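Local structure of cytochrome C7 (Desulfuromonas acetoxidans, 1HH5) at residues T51-K54 with G58-K61. The protein transfers electrons through its covalently bound c-type hemes, from a dehydrogenase to ferredoxin, in sulfate respiration. Residues are numbered along the deposited sequence; the frame is centred on the assembly and turned at random.
Sequences TCHK and GPTK. With HEC (heme c), chain C.
His-53, on helix 50-53, and Gly-58, in the loop leading to helix 62-65, bring their backbones together with CA atoms 4.3 Å apart. The helix carries the end of a CXXCH heme c motif: Cys-52 SG is joined to heme CAC at 1.8 Å. His-53 NE2 binds heme FE, the iron, at 2.0 Å. His-20 supplies the other axial nitrogen, which makes the site bis-histidine. The second imidazole nitrogen turns to the loop, where His-53 ND1 donates to Pro-59 O at 2.7 Å. This bond is bent, with an N-H...O angle of 144°, and the acceptor lies 18° out of the ring plane. With CG anti to the carbonyl carbon (chi1 -72°), the imidazole reaches the heme and the loop at once; bonds at both nitrogens restrict its rotation, and the ND1 bond would probably make the ring a stronger electron donor to iron. One imidazole face is covered by CH-pi contacts, Pro-59 CD standing 3.7 Å from the ring centroid and Gly-58 CA 4.0 Å from it. Pro-59 packs into the angle between the imidazole and the porphyrin, since Pro-59 CD also meets heme C2A at 3.4 Å. Farther from the iron, Thr-60 turns its methyl, rather than its hydroxyl, to His-53 and Lys-54: Thr-60 CG2 lies 3.8 Å from His-53 CB and equally near Lys-54 N.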
loop_
_atom_site.group_PDB
_atom_site.type_symbol
_atom_site.label_atom_id
_atom_site.label_comp_id
_atom_site.label_asym_id
_atom_site.label_seq_id
_atom_site.Cartn_x
_atom_site.Cartn_y
_atom_site.Cartn_z
ATOM N N THR A 51 5.905 3.982 5.130
ATOM C CA THR A 51 7.305 3.780 5.486
ATOM C C THR A 51 8.155 3.234 4.340
ATOM O O THR A 51 9.243 3.736 4.082
ATOM C CB THR A 51 7.443 2.844 6.698
ATOM O OG1 THR A 51 6.697 3.382 7.795
ATOM C CG2 THR A 51 8.906 2.719 7.106
ATOM N N CYS A 52 7.678 2.206 3.644
ATOM C CA CYS A 52 8.464 1.668 2.539
ATOM C C CYS A 52 8.658 2.682 1.417
ATOM O O CYS A 52 9.719 2.731 0.791
ATOM C CB CYS A 52 7.806 0.418 1.958
ATOM S SG CYS A 52 8.691 -0.208 0.499
ATOM N N HIS A 53 7.628 3.483 1.153
ATOM C CA HIS A 53 7.697 4.485 0.095
ATOM C C HIS A 53 8.816 5.507 0.298
ATOM O O HIS A 53 9.295 6.106 -0.658
ATOM C CB HIS A 53 6.351 5.207 -0.037
ATOM C CG HIS A 53 5.271 4.367 -0.650
ATOM N ND1 HIS A 53 3.968 4.784 -0.813
ATOM C CD2 HIS A 53 5.320 3.111 -1.159
ATOM C CE1 HIS A 53 3.282 3.792 -1.399
ATOM N NE2 HIS A 53 4.051 2.749 -1.633
ATOM N N LYS A 54 9.237 5.704 1.539
ATOM C CA LYS A 54 10.308 6.656 1.827
ATOM C C LYS A 54 11.649 6.273 1.194
ATOM O O LYS A 54 12.585 7.077 1.179
ATOM C CB LYS A 54 10.502 6.772 3.334
ATOM C CG LYS A 54 9.350 7.398 4.081
ATOM C CD LYS A 54 9.465 7.089 5.561
ATOM C CE LYS A 54 10.888 7.289 6.073
ATOM N NZ LYS A 54 11.367 8.678 5.853
ATOM N N GLY A 58 7.935 5.648 -4.562
ATOM C CA GLY A 58 6.616 5.462 -3.987
ATOM C C GLY A 58 6.107 6.772 -3.420
ATOM O O GLY A 58 6.895 7.595 -2.972
ATOM N N PRO A 59 4.787 6.994 -3.416
ATOM C CA PRO A 59 4.232 8.240 -2.891
ATOM C C PRO A 59 4.273 8.391 -1.380
ATOM O O PRO A 59 3.879 7.494 -0.632
ATOM C CB PRO A 59 2.807 8.228 -3.432
ATOM C CG PRO A 59 2.466 6.780 -3.376
ATOM C CD PRO A 59 3.720 6.130 -3.941
ATOM N N THR A 60 4.752 9.550 -0.944
ATOM C CA THR A 60 4.825 9.870 0.466
ATOM C C THR A 60 3.953 11.099 0.719
ATOM O O THR A 60 3.492 11.319 1.833
ATOM C CB THR A 60 6.287 10.121 0.909
ATOM O OG1 THR A 60 6.976 10.879 -0.093
ATOM C CG2 THR A 60 7.008 8.796 1.113
ATOM N N LYS A 61 3.717 11.888 -0.329
ATOM C CA LYS A 61 2.867 13.072 -0.227
ATOM C C LYS A 61 1.411 12.608 -0.238
ATOM O O LYS A 61 1.068 11.648 -0.928
ATOM C CB LYS A 61 3.120 14.011 -1.409
ATOM C CG LYS A 61 4.538 14.561 -1.448
ATOM C CD LYS A 61 4.945 15.009 -2.842
ATOM C CE LYS A 61 4.167 16.210 -3.315
ATOM N NZ LYS A 61 4.766 16.741 -4.577
HETATM FE FE HEC C . 3.499 1.178 -2.712
HETATM C CHA HEC C . 4.213 2.732 -5.674
HETATM C CHB HEC C . 0.277 2.473 -2.834
HETATM C CHC HEC C . 2.741 -0.418 0.189
HETATM C CHD HEC C . 6.693 -0.036 -2.538
HETATM N NA HEC C . 2.481 2.328 -3.960
HETATM C C1A HEC C . 2.947 2.920 -5.130
HETATM C C2A HEC C . 1.940 3.817 -5.677
HETATM C C3A HEC C . 0.838 3.752 -4.889
HETATM C C4A HEC C . 1.157 2.803 -3.848
HETATM C CMA HEC C . -0.448 4.571 -5.017
HETATM C CAA HEC C . 2.189 4.774 -6.801
HETATM C CBA HEC C . 1.560 4.461 -8.149
HETATM C CGA HEC C . 1.854 3.061 -8.629
HETATM O O1A HEC C . 1.056 2.146 -8.328
HETATM O O2A HEC C . 2.890 2.874 -9.302
HETATM N NB HEC C . 1.878 1.066 -1.589
HETATM C C1B HEC C . 0.631 1.656 -1.762
HETATM C C2B HEC C . -0.274 1.292 -0.697
HETATM C C3B HEC C . 0.387 0.434 0.103
HETATM C C4B HEC C . 1.729 0.311 -0.438
HETATM C CMB HEC C . -1.634 1.922 -0.438
HETATM C CAB HEC C . -0.113 -0.289 1.353
HETATM C CBB HEC C . -1.388 -1.098 1.139
HETATM N NC HEC C . 4.517 0.092 -1.394
HETATM C C1C HEC C . 4.057 -0.478 -0.241
HETATM C C2C HEC C . 5.124 -1.192 0.448
HETATM C C3C HEC C . 6.256 -1.081 -0.312
HETATM C C4C HEC C . 5.863 -0.295 -1.460
HETATM C CMC HEC C . 4.986 -1.872 1.792
HETATM C CAC HEC C . 7.674 -1.619 -0.087
HETATM C CBC HEC C . 7.851 -2.825 0.830
HETATM N ND HEC C . 5.082 1.293 -3.841
HETATM C C1D HEC C . 6.302 0.658 -3.675
HETATM C C2D HEC C . 7.158 0.862 -4.834
HETATM C C3D HEC C . 6.514 1.733 -5.617
HETATM C C4D HEC C . 5.210 1.970 -5.057
HETATM C CMD HEC C . 8.511 0.224 -5.168
HETATM C CAD HEC C . 7.211 2.449 -6.751
HETATM C CBD HEC C . 6.873 1.974 -8.134
HETATM C CGD HEC C . 7.958 2.327 -9.125
HETATM O O1D HEC C . 8.495 3.450 -9.029
HETATM O O2D HEC C . 8.271 1.487 -9.995
#